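Local structure of insecticidal protein (Brevibacillus laterosporus, 7ML9) at residues T105-G110 / F130-T135; N112-S117 / Y202-Y207; E124-E129 / S191-V196; D282-I287 / V305-V310. The protein is an insecticidal toxin active against the western corn rootworm that probably kills by assembling into a beta-barrel pore. One frame throughout, in Å; residues are numbered along the deposited sequence.

How the contacts relate
From the N terminus, strand 86-115 supplies the first segments of contacts 1 and 2. Contact 1 closes a short loop from 105-110 to 130-135. Contact 2 closes a longer one, from 112-117 to 202-207, and the two cross because their segments alternate along the chain. Contact 3 (124-129 with 191-196) also crosses contact 1 but is nested inside the loop of contact 2. Contact 4 follows in series, a late hairpin of 282-287 with 305-310. Contacts 1, 2 and 4 all draw on the large mixed sheet, whose strands 201-229 and 266-289 pair; contact 3 is a separate two-strand sheet, with L114, I287 and I308 packed against I194.

Contact 1 (T105-G110 / F130-T135)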
# COMPACT_ATOMS: atom_id res chain seq x y z
N THR A 105 7.62 15.73 -16.75
CA THR A 105 7.89 16.84 -17.65
C THR A 105 7.81 18.15 -16.88
O THR A 105 6.84 18.37 -16.15
CB THR A 105 6.88 16.85 -18.80
OG1 THR A 105 6.99 15.64 -19.56
CG2 THR A 105 7.12 18.05 -19.71
N PRO A 106 8.81 19.03 -16.99
CA PRO A 106 8.72 20.32 -16.30
C PRO A 106 7.59 21.17 -16.87
O PRO A 106 7.27 21.12 -18.06
CB PRO A 106 10.09 20.96 -16.55
CG PRO A 106 10.99 19.80 -16.93
CD PRO A 106 10.09 18.86 -17.68
N LEU A 107 6.96 21.95 -15.99
CA LEU A 107 5.78 22.72 -16.34
C LEU A 107 6.13 24.20 -16.30
O LEU A 107 6.56 24.71 -15.27
CB LEU A 107 4.62 22.40 -15.37
CG LEU A 107 4.15 20.94 -15.38
CD1 LEU A 107 3.19 20.62 -14.22
CD2 LEU A 107 3.52 20.58 -16.71
N TYR A 108 5.96 24.87 -17.43
CA TYR A 108 6.22 26.32 -17.50
C TYR A 108 5.29 27.09 -16.56
O TYR A 108 4.07 26.94 -16.64
CB TYR A 108 6.05 26.78 -18.94
CG TYR A 108 6.22 28.27 -19.12
CD1 TYR A 108 7.42 28.89 -18.79
CD2 TYR A 108 5.17 29.05 -19.57
CE1 TYR A 108 7.58 30.26 -18.95
CE2 TYR A 108 5.31 30.42 -19.73
CZ TYR A 108 6.52 31.02 -19.42
OH TYR A 108 6.67 32.38 -19.57
N ALA A 109 5.87 27.90 -15.67
CA ALA A 109 5.13 28.63 -14.66
C ALA A 109 5.01 30.14 -14.92
O ALA A 109 4.21 30.81 -14.25
CB ALA A 109 5.77 28.44 -13.28
N GLY A 110 5.79 30.70 -15.85
CA GLY A 110 5.69 32.12 -16.15
C GLY A 110 7.06 32.74 -16.32
O GLY A 110 8.09 32.07 -16.30
N PHE A 130 7.34 33.13 -8.28
CA PHE A 130 6.54 32.43 -9.26
C PHE A 130 5.63 31.45 -8.51
O PHE A 130 5.82 31.20 -7.32
CB PHE A 130 7.42 31.72 -10.29
CG PHE A 130 8.25 32.67 -11.14
CD1 PHE A 130 9.51 33.06 -10.73
CD2 PHE A 130 7.75 33.16 -12.34
CE1 PHE A 130 10.28 33.92 -11.50
CE2 PHE A 130 8.51 34.03 -13.14
CZ PHE A 130 9.77 34.41 -12.71
N ASN A 131 4.63 30.94 -9.22
CA ASN A 131 3.62 30.10 -8.58
C ASN A 131 3.09 29.09 -9.59
O ASN A 131 3.26 29.24 -10.80
CB ASN A 131 2.46 30.92 -8.01
CG ASN A 131 1.49 31.40 -9.08
OD1 ASN A 131 0.62 30.65 -9.54
ND2 ASN A 131 1.64 32.66 -9.48
N TYR A 132 2.42 28.06 -9.07
CA TYR A 132 1.77 27.09 -9.93
C TYR A 132 0.65 26.47 -9.11
O TYR A 132 0.82 26.22 -7.92
CB TYR A 132 2.74 26.01 -10.44
CG TYR A 132 2.30 25.37 -11.73
CD1 TYR A 132 1.46 24.26 -11.73
CD2 TYR A 132 2.70 25.88 -12.96
CE1 TYR A 132 1.03 23.68 -12.91
CE2 TYR A 132 2.28 25.30 -14.15
CZ TYR A 132 1.46 24.20 -14.11
OH TYR A 132 1.04 23.64 -15.28
N THR A 133 -0.50 26.26 -9.74
CA THR A 133 -1.63 25.61 -9.08
C THR A 133 -1.65 24.17 -9.54
O THR A 133 -1.87 23.88 -10.72
CB THR A 133 -2.94 26.33 -9.40
OG1 THR A 133 -2.87 27.65 -8.84
CG2 THR A 133 -4.13 25.56 -8.78
N TYR A 134 -1.39 23.27 -8.61
CA TYR A 134 -1.08 21.89 -8.94
C TYR A 134 -2.03 20.96 -8.19
O TYR A 134 -2.36 21.21 -7.03
CB TYR A 134 0.37 21.57 -8.58
CG TYR A 134 0.87 20.27 -9.14
CD1 TYR A 134 1.26 20.17 -10.47
CD2 TYR A 134 0.95 19.13 -8.34
CE1 TYR A 134 1.73 18.97 -10.99
CE2 TYR A 134 1.41 17.93 -8.85
CZ TYR A 134 1.80 17.85 -10.18
OH TYR A 134 2.26 16.65 -10.69
N THR A 135 -2.44 19.88 -8.85
CA THR A 135 -3.25 18.85 -8.21
C THR A 135 -2.37 17.66 -7.87
O THR A 135 -1.99 16.88 -8.75
CB THR A 135 -4.41 18.43 -9.10
OG1 THR A 135 -5.24 19.57 -9.38
CG2 THR A 135 -5.24 17.33 -8.42
O HOH W 1 4.11 32.02 -12.09
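Y132 carries the tight part of this contact, its ring standing between strand 130-135 and strand 107-110 with CG anti to the backbone N (chi1 -156°). Y108 O and A109 CB meet the edge of the ring: Y108 O lies in its plane, 3.5 Å from Y132 CE2, and A109 CB approaches near that plane, 4.0 Å from Y132 CD2. L107 crosses the tyrosine at about a right angle, its CB 3.8 Å from Y132 CZ, and with CG beside its backbone N it extends CD1 to the edge of the neighbouring ring, 3.9 Å from Y134 CE1. The hydroxyl of Y134 is held from outside by N278.

At the other end a water mediates. No direct hydrogen bond joins the segments; instead the water donates to A109 O at 2.5 Å and accepts from N131 N at 3.1 Å, lying in the plane of the F130 ring at its edge. F130 CE2 reaches G110 C at 3.7 Å, while the exposed side chains of Y108 and N131 leave their backbones away from the opposite strand. G110 has a positive phi (138°), at which a CB would be jammed against the preceding carbonyl O.

The axes approach no closer than 6.5 Å and no backbone bond joins the strands, so they are not paired with each other. Each strand bonds elsewhere, A109 to A206 and Y132 to Y187. Side-chain packing with a water bridge between strands not paired with each other is thus the pattern here, within the elongated, beta-rich fold of the aerolysin/epsilon-toxin clan.

Contact 2 (N112-S117 / Y202-Y207); sequences NVLDNS and YRVLAY. With EDO (1,2-ethanediol), chain I; EDO (1,2-ethanediol), chain G.
Four backbone hydrogen bonds join N112-L114 to Y202-V204, and between them they use both the N-H and the C=O of N112, L114, Y202 and V204. In the N112-V204 pair, V204 N donates to N112 O at 2.8 Å, nearly along the C=O axis, while N112 N returns a more bent bond to V204 O at 3.0 Å within the carbonyl plane. Both L114-Y202 bonds are straight at hydrogen (168° for L114 N to Y202 O, 2.7 Å), but their donors sit above the acceptor's carbonyl plane. Between the two pairs, V113 and R203 form a non-hydrogen-bonded pair, where V113 CA sends a CA-H...O contact to Y202 O at 3.4 Å.

This alternation is the regular antiparallel pattern, an ordinary sheet pairing of strands 86-115 and 201-229 in the long mixed sheet of the toxin. On the face of L114 and V204, L114 CD1 presses on V204 CG2 at 3.7 Å, and I194 and V196 pack against L114 from beyond.

On the V113-R203 face, R203 bends at chi3 (84°) and its NH1 donates to O2 of an ethanediol, probably from the crystallisation liquor, at 2.3 Å, shorter than a normal hydrogen bond and no sign of a strong one; its NH2 makes a salt bridge with E288. Further along, D115 OD1 accepts from S117 N in an Asx turn and takes S117 OG at 2.7 Å on its syn lone pair, with T201 OG1 as a further partner. N116 is held from both ends of its amide: OD1 accepts from a second ethanediol, and ND2 donates to M121 O.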
# COMPACT_ATOMS: atom_id res chain seq x y z
N ASN A 112 9.44 36.82 -16.12
CA ASN A 112 9.47 38.26 -15.88
C ASN A 112 10.82 38.79 -16.35
O ASN A 112 11.76 38.03 -16.60
CB ASN A 112 9.23 38.61 -14.41
CG ASN A 112 7.73 38.64 -14.03
OD1 ASN A 112 7.30 37.88 -13.16
ND2 ASN A 112 6.95 39.52 -14.66
N VAL A 113 10.91 40.11 -16.48
CA VAL A 113 12.07 40.77 -17.05
C VAL A 113 12.81 41.51 -15.95
O VAL A 113 12.20 42.13 -15.07
CB VAL A 113 11.68 41.74 -18.19
CG1 VAL A 113 12.91 42.46 -18.71
CG2 VAL A 113 11.02 40.98 -19.31
N LEU A 114 14.14 41.42 -15.98
CA LEU A 114 15.01 42.18 -15.08
C LEU A 114 15.76 43.18 -15.97
O LEU A 114 16.70 42.80 -16.66
CB LEU A 114 15.95 41.25 -14.33
CG LEU A 114 15.33 40.17 -13.42
CD1 LEU A 114 16.44 39.32 -12.79
CD2 LEU A 114 14.42 40.78 -12.34
N ASP A 115 15.31 44.43 -15.96
CA ASP A 115 15.74 45.43 -16.95
C ASP A 115 16.76 46.36 -16.30
O ASP A 115 16.40 47.23 -15.51
CB ASP A 115 14.54 46.21 -17.47
CG ASP A 115 14.92 47.18 -18.59
OD1 ASP A 115 16.10 47.26 -18.98
OD2 ASP A 115 14.01 47.88 -19.09
N ASN A 116 18.03 46.17 -16.64
CA ASN A 116 19.08 47.11 -16.24
C ASN A 116 19.64 47.84 -17.45
O ASN A 116 20.81 48.24 -17.45
CB ASN A 116 20.18 46.37 -15.48
CG ASN A 116 21.02 47.30 -14.59
OD1 ASN A 116 20.57 48.37 -14.19
ND2 ASN A 116 22.23 46.87 -14.28
N SER A 117 18.83 47.99 -18.50
CA SER A 117 19.34 48.56 -19.75
C SER A 117 19.77 50.01 -19.58
O SER A 117 20.68 50.47 -20.28
CB SER A 117 18.29 48.45 -20.85
OG SER A 117 17.14 49.21 -20.55
N TYR A 202 17.72 41.08 -18.69
CA TYR A 202 17.61 39.64 -18.49
C TYR A 202 16.15 39.23 -18.41
O TYR A 202 15.27 40.01 -18.04
CB TYR A 202 18.34 39.21 -17.22
CG TYR A 202 19.84 39.12 -17.34
CD1 TYR A 202 20.49 39.43 -18.53
CD2 TYR A 202 20.61 38.69 -16.26
CE1 TYR A 202 21.87 39.34 -18.64
CE2 TYR A 202 21.99 38.60 -16.35
CZ TYR A 202 22.61 38.93 -17.55
OH TYR A 202 23.97 38.82 -17.65
N ARG A 203 15.89 37.99 -18.81
CA ARG A 203 14.57 37.39 -18.71
C ARG A 203 14.69 36.18 -17.80
O ARG A 203 15.62 35.38 -17.97
CB ARG A 203 14.06 36.97 -20.09
CG ARG A 203 12.66 36.46 -20.11
CD ARG A 203 12.15 36.45 -21.54
NE ARG A 203 12.56 35.25 -22.25
CZ ARG A 203 12.59 35.13 -23.57
NH1 ARG A 203 12.24 36.16 -24.33
NH2 ARG A 203 12.98 33.99 -24.14
N VAL A 204 13.80 36.08 -16.81
CA VAL A 204 13.75 34.92 -15.93
C VAL A 204 12.53 34.10 -16.31
O VAL A 204 11.40 34.60 -16.25
CB VAL A 204 13.66 35.33 -14.45
CG1 VAL A 204 13.72 34.08 -13.56
CG2 VAL A 204 14.78 36.29 -14.11
N LEU A 205 12.75 32.84 -16.72
CA LEU A 205 11.69 31.88 -16.98
C LEU A 205 11.65 30.86 -15.85
O LEU A 205 12.69 30.37 -15.41
CB LEU A 205 11.89 31.14 -18.30
CG LEU A 205 12.16 31.86 -19.62
CD1 LEU A 205 12.16 30.86 -20.76
CD2 LEU A 205 11.11 32.87 -19.88
N ALA A 206 10.44 30.52 -15.39
CA ALA A 206 10.26 29.60 -14.26
C ALA A 206 9.55 28.34 -14.72
O ALA A 206 8.60 28.40 -15.52
CB ALA A 206 9.47 30.25 -13.11
N TYR A 207 10.02 27.20 -14.22
CA TYR A 207 9.43 25.90 -14.51
C TYR A 207 9.25 25.13 -13.22
O TYR A 207 10.13 25.14 -12.35
CB TYR A 207 10.31 25.08 -15.47
CG TYR A 207 10.51 25.73 -16.81
CD1 TYR A 207 11.48 26.70 -16.99
CD2 TYR A 207 9.73 25.35 -17.89
CE1 TYR A 207 11.67 27.30 -18.23
CE2 TYR A 207 9.92 25.94 -19.14
CZ TYR A 207 10.89 26.91 -19.29
OH TYR A 207 11.08 27.51 -20.51
C1 EDO I . 9.95 39.07 -22.12
O1 EDO I . 9.12 38.68 -21.02
C2 EDO I . 9.49 38.38 -23.39
O2 EDO I . 10.64 37.78 -24.00
C1 EDO G . 18.06 51.88 -12.92
O1 EDO G . 17.69 53.19 -12.41
C2 EDO G . 18.66 51.02 -11.80
O2 EDO G . 19.94 50.48 -12.20

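Contact 3 (E124-E129 / S191-V196)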
# COMPACT_ATOMS: atom_id res chain seq x y z
N GLU A 124 22.24 43.74 -8.30
CA GLU A 124 21.69 42.46 -7.84
C GLU A 124 20.20 42.70 -7.68
O GLU A 124 19.78 43.44 -6.78
CB GLU A 124 22.36 41.99 -6.55
CG GLU A 124 23.30 40.81 -6.78
CD GLU A 124 24.42 40.75 -5.75
OE1 GLU A 124 25.52 40.27 -6.10
OE2 GLU A 124 24.18 41.19 -4.61
N LEU A 125 19.42 42.12 -8.59
CA LEU A 125 17.99 42.38 -8.72
C LEU A 125 17.21 41.16 -8.26
O LEU A 125 17.53 40.03 -8.65
CB LEU A 125 17.64 42.73 -10.17
CG LEU A 125 18.34 43.99 -10.70
CD1 LEU A 125 17.95 44.30 -12.15
CD2 LEU A 125 18.01 45.14 -9.78
N LEU A 126 16.19 41.39 -7.44
CA LEU A 126 15.33 40.33 -6.93
C LEU A 126 14.24 39.98 -7.93
O LEU A 126 13.56 40.88 -8.46
CB LEU A 126 14.72 40.76 -5.60
CG LEU A 126 15.74 40.81 -4.46
CD1 LEU A 126 15.25 41.72 -3.34
CD2 LEU A 126 15.97 39.38 -3.96
N THR A 127 14.07 38.68 -8.19
CA THR A 127 12.99 38.22 -9.05
C THR A 127 11.67 38.26 -8.30
O THR A 127 11.63 38.30 -7.07
CB THR A 127 13.25 36.79 -9.53
OG1 THR A 127 13.17 35.88 -8.42
CG2 THR A 127 14.60 36.66 -10.20
N PRO A 128 10.56 38.27 -9.02
CA PRO A 128 9.26 38.04 -8.38
C PRO A 128 9.20 36.61 -7.86
O PRO A 128 10.06 35.77 -8.16
CB PRO A 128 8.24 38.28 -9.50
CG PRO A 128 9.01 38.98 -10.59
CD PRO A 128 10.42 38.52 -10.47
N GLU A 129 8.18 36.33 -7.06
CA GLU A 129 7.81 34.96 -6.77
C GLU A 129 7.05 34.37 -7.94
O GLU A 129 6.22 35.05 -8.56
CB GLU A 129 6.97 34.88 -5.50
CG GLU A 129 7.76 35.23 -4.28
CD GLU A 129 6.91 35.28 -3.04
OE1 GLU A 129 5.66 35.31 -3.17
OE2 GLU A 129 7.48 35.31 -1.93
N SER A 191 11.62 34.65 -3.91
CA SER A 191 12.38 35.61 -4.70
C SER A 191 13.87 35.28 -4.69
O SER A 191 14.44 34.97 -3.64
CB SER A 191 12.15 37.01 -4.13
OG SER A 191 12.92 37.98 -4.81
N GLN A 192 14.50 35.33 -5.87
CA GLN A 192 15.93 35.05 -6.03
C GLN A 192 16.67 36.32 -6.42
O GLN A 192 16.13 37.20 -7.11
CB GLN A 192 16.17 33.97 -7.09
CG GLN A 192 15.46 32.64 -6.81
CD GLN A 192 15.87 32.05 -5.47
OE1 GLN A 192 15.03 31.76 -4.62
NE2 GLN A 192 17.18 31.89 -5.27
N LYS A 193 17.93 36.41 -5.99
CA LYS A 193 18.81 37.54 -6.27
C LYS A 193 19.66 37.22 -7.50
O LYS A 193 20.39 36.22 -7.50
CB LYS A 193 19.69 37.85 -5.06
CG LYS A 193 20.14 39.31 -4.96
CD LYS A 193 19.53 40.03 -3.75
CE LYS A 193 19.86 41.53 -3.72
NZ LYS A 193 18.67 42.45 -3.64
N ILE A 194 19.56 38.05 -8.54
CA ILE A 194 20.24 37.84 -9.81
C ILE A 194 21.17 39.02 -10.08
O ILE A 194 20.74 40.18 -9.99
CB ILE A 194 19.25 37.67 -10.98
CG1 ILE A 194 18.18 36.63 -10.63
CG2 ILE A 194 19.98 37.31 -12.25
CD1 ILE A 194 18.74 35.27 -10.44
N LYS A 195 22.43 38.74 -10.42
CA LYS A 195 23.35 39.79 -10.85
C LYS A 195 23.07 40.14 -12.31
O LYS A 195 23.18 39.28 -13.19
CB LYS A 195 24.80 39.36 -10.65
CG LYS A 195 25.82 40.37 -11.21
CD LYS A 195 27.17 40.30 -10.47
CE LYS A 195 28.34 40.71 -11.38
NZ LYS A 195 28.28 40.04 -12.72
N VAL A 196 22.67 41.39 -12.56
CA VAL A 196 22.38 41.85 -13.92
C VAL A 196 23.35 42.99 -14.24
O VAL A 196 23.28 44.06 -13.61
CB VAL A 196 20.93 42.31 -14.06
CG1 VAL A 196 20.63 42.66 -15.52
CG2 VAL A 196 19.96 41.22 -13.56
O HOH W 2 17.65 44.15 -5.11
O HOH W 3 10.14 35.84 -1.69
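T127 OG1 is the best-held polar atom, engaged by two hydrogen bonds: it accepts from Q192 N at 2.9 Å, almost straight at 171°, and donates to P128 O. Its position between the backbone N and the carbonyl carbon (chi1 67°) serves both, and it turns CG2 onto I194 CG1 at 3.6 Å. The same residue is gripped through its backbone, since T127 N donates to Q192 O and T127 O accepts S191 OG at 2.6 Å in the carbonyl plane.

Further along, L125 and I194 form a hydrogen-bonded antiparallel pair, with L125 N to I194 O at 2.7 Å. On this face the L125 and V196 side chains cross at about a right angle, L125 CD1 3.9 Å from V196 CG2. L114 backs T127, I194 and V196, so this face turns to the protein interior.

The opposite face carries E124, L126, K193 and K195. The K193 chain, bent at chi2 and chi4, crosses E124 with CE 3.8 Å from E124 CB and rests CD against L126 CD2. Its NZ reaches E124 O only in a weak bond, but a water accepts from NZ and donates to that oxygen.

A second water joins E129 OE2 to S191 N. Direct bonds thus hold the L125-I194 pair and the T127 loop beyond it, while water supplements the K193 and E129 sides; the E124 and K193 charges, not in contact, could attract each other only at longer range.

Contact 4 (D282-I287 / V305-V310); sequences DFILKI and VQEIKV
Six backbone hydrogen bonds form the first shell between D282-I287 and V305-V310, strands antiparallel at 166° to each other. F283-V310 and L285-I308 are regular hydrogen-bonded pairs; V310 N meets F283 O at 2.7 Å in the carbonyl plane. At the far end the register slips: I287 N donates to Q306 O, while I287 O receives V305 N at 2.7 Å, so V305 and Q306 both face I287 in a classic beta bulge.

Side chains add a second layer. On one face, L285 CG packs obliquely on V310 CG2 at 4.0 Å, and I287 lies alongside Q306, its CG1 3.9 Å from Q306 CB. On the other, E307 passes over I284, its OE1 3.7 Å from I284 CD1, and runs parallel to K286. D282 takes the crowded chi1 position between backbone N and carbonyl carbon (67°). From there its OD2 receives K309 NZ on the syn lone pair at 3.2 Å, a salt bridge between side chains that cross at about a right angle, with K309 CD also against that oxygen.

Farther out, N209 of strand 201-229 bonds D282 OD1, so the carboxylate is positioned from the adjoining strand. I194 packs on I287, Q306 and I308, and Q192 on L285 and V310.

The face of F283, L285, I287, I308 and V310 is therefore mainly apolar, with Q306 at its edge; the other mixes I284 with charged groups. There D282 and K309 probably stabilise each other's charged forms, whereas K286 NZ, in a long, weak ion pair with E288, could attract E307 OE2, 5.4 Å away, only at longer range.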
# COMPACT_ATOMS: atom_id res chain seq x y z
N ASP A 282 10.41 20.93 -7.14
CA ASP A 282 11.03 22.23 -6.92
C ASP A 282 10.82 23.07 -8.18
O ASP A 282 10.22 22.62 -9.15
CB ASP A 282 12.52 22.09 -6.55
CG ASP A 282 13.39 21.55 -7.70
OD1 ASP A 282 12.93 21.34 -8.84
OD2 ASP A 282 14.59 21.33 -7.43
N PHE A 283 11.33 24.31 -8.14
CA PHE A 283 11.36 25.17 -9.32
C PHE A 283 12.79 25.24 -9.86
O PHE A 283 13.76 25.24 -9.10
CB PHE A 283 10.89 26.59 -9.00
CG PHE A 283 9.40 26.73 -8.82
CD1 PHE A 283 8.57 26.89 -9.92
CD2 PHE A 283 8.83 26.70 -7.55
CE1 PHE A 283 7.18 27.03 -9.75
CE2 PHE A 283 7.45 26.83 -7.38
CZ PHE A 283 6.64 27.00 -8.47
N ILE A 284 12.91 25.29 -11.18
CA ILE A 284 14.13 25.71 -11.85
C ILE A 284 13.88 27.05 -12.53
O ILE A 284 12.90 27.20 -13.28
CB ILE A 284 14.63 24.65 -12.85
CG1 ILE A 284 15.89 25.13 -13.57
CG2 ILE A 284 13.54 24.27 -13.83
CD1 ILE A 284 16.85 24.00 -13.93
N LEU A 285 14.73 28.04 -12.23
CA LEU A 285 14.72 29.33 -12.90
C LEU A 285 15.82 29.37 -13.96
O LEU A 285 16.97 29.04 -13.67
CB LEU A 285 14.92 30.48 -11.91
CG LEU A 285 13.93 30.60 -10.76
CD1 LEU A 285 14.13 31.92 -10.02
CD2 LEU A 285 12.52 30.48 -11.30
N LYS A 286 15.45 29.75 -15.17
CA LYS A 286 16.36 29.86 -16.30
C LYS A 286 16.52 31.34 -16.62
O LYS A 286 15.53 32.04 -16.87
CB LYS A 286 15.79 29.07 -17.47
CG LYS A 286 16.51 29.16 -18.79
CD LYS A 286 15.57 28.63 -19.87
CE LYS A 286 16.21 27.59 -20.76
NZ LYS A 286 16.07 27.95 -22.20
N ILE A 287 17.76 31.82 -16.60
CA ILE A 287 18.07 33.24 -16.80
C ILE A 287 18.61 33.43 -18.20
O ILE A 287 19.64 32.83 -18.56
CB ILE A 287 19.09 33.74 -15.77
CG1 ILE A 287 18.71 33.28 -14.36
CG2 ILE A 287 19.27 35.26 -15.88
CD1 ILE A 287 17.36 33.77 -13.90
N VAL A 305 22.17 32.32 -19.33
CA VAL A 305 23.31 32.80 -18.57
C VAL A 305 23.45 32.07 -17.24
O VAL A 305 24.57 31.97 -16.72
CB VAL A 305 23.18 34.32 -18.35
CG1 VAL A 305 23.86 34.79 -17.07
CG2 VAL A 305 23.72 35.05 -19.58
N GLN A 306 22.37 31.52 -16.69
CA GLN A 306 22.37 30.95 -15.36
C GLN A 306 21.10 30.13 -15.21
O GLN A 306 20.08 30.43 -15.84
CB GLN A 306 22.43 32.06 -14.30
CG GLN A 306 22.60 31.60 -12.87
CD GLN A 306 22.42 32.74 -11.89
OE1 GLN A 306 22.18 33.88 -12.29
NE2 GLN A 306 22.53 32.45 -10.60
N GLU A 307 21.19 29.06 -14.42
CA GLU A 307 20.02 28.30 -14.00
C GLU A 307 20.12 28.07 -12.50
O GLU A 307 21.21 27.87 -11.96
CB GLU A 307 19.89 26.96 -14.74
CG GLU A 307 19.48 27.13 -16.18
CD GLU A 307 19.22 25.82 -16.90
OE1 GLU A 307 19.52 24.76 -16.32
OE2 GLU A 307 18.71 25.86 -18.04
N ILE A 308 18.97 28.16 -11.82
CA ILE A 308 18.90 28.05 -10.37
C ILE A 308 17.81 27.05 -10.01
O ILE A 308 16.67 27.19 -10.47
CB ILE A 308 18.59 29.41 -9.71
CG1 ILE A 308 19.39 30.54 -10.35
CG2 ILE A 308 18.83 29.34 -8.21
CD1 ILE A 308 19.12 31.87 -9.70
N LYS A 309 18.15 26.07 -9.18
CA LYS A 309 17.16 25.21 -8.55
C LYS A 309 16.69 25.88 -7.27
O LYS A 309 17.51 26.26 -6.43
CB LYS A 309 17.76 23.84 -8.25
CG LYS A 309 17.46 22.78 -9.31
CD LYS A 309 17.39 21.40 -8.67
CE LYS A 309 17.35 20.30 -9.71
NZ LYS A 309 16.19 19.40 -9.49
N VAL A 310 15.38 26.03 -7.12
CA VAL A 310 14.78 26.77 -6.02
C VAL A 310 13.84 25.83 -5.27
O VAL A 310 12.98 25.22 -5.90
CB VAL A 310 14.02 28.02 -6.51
CG1 VAL A 310 13.33 28.71 -5.34
CG2 VAL A 310 14.98 28.96 -7.22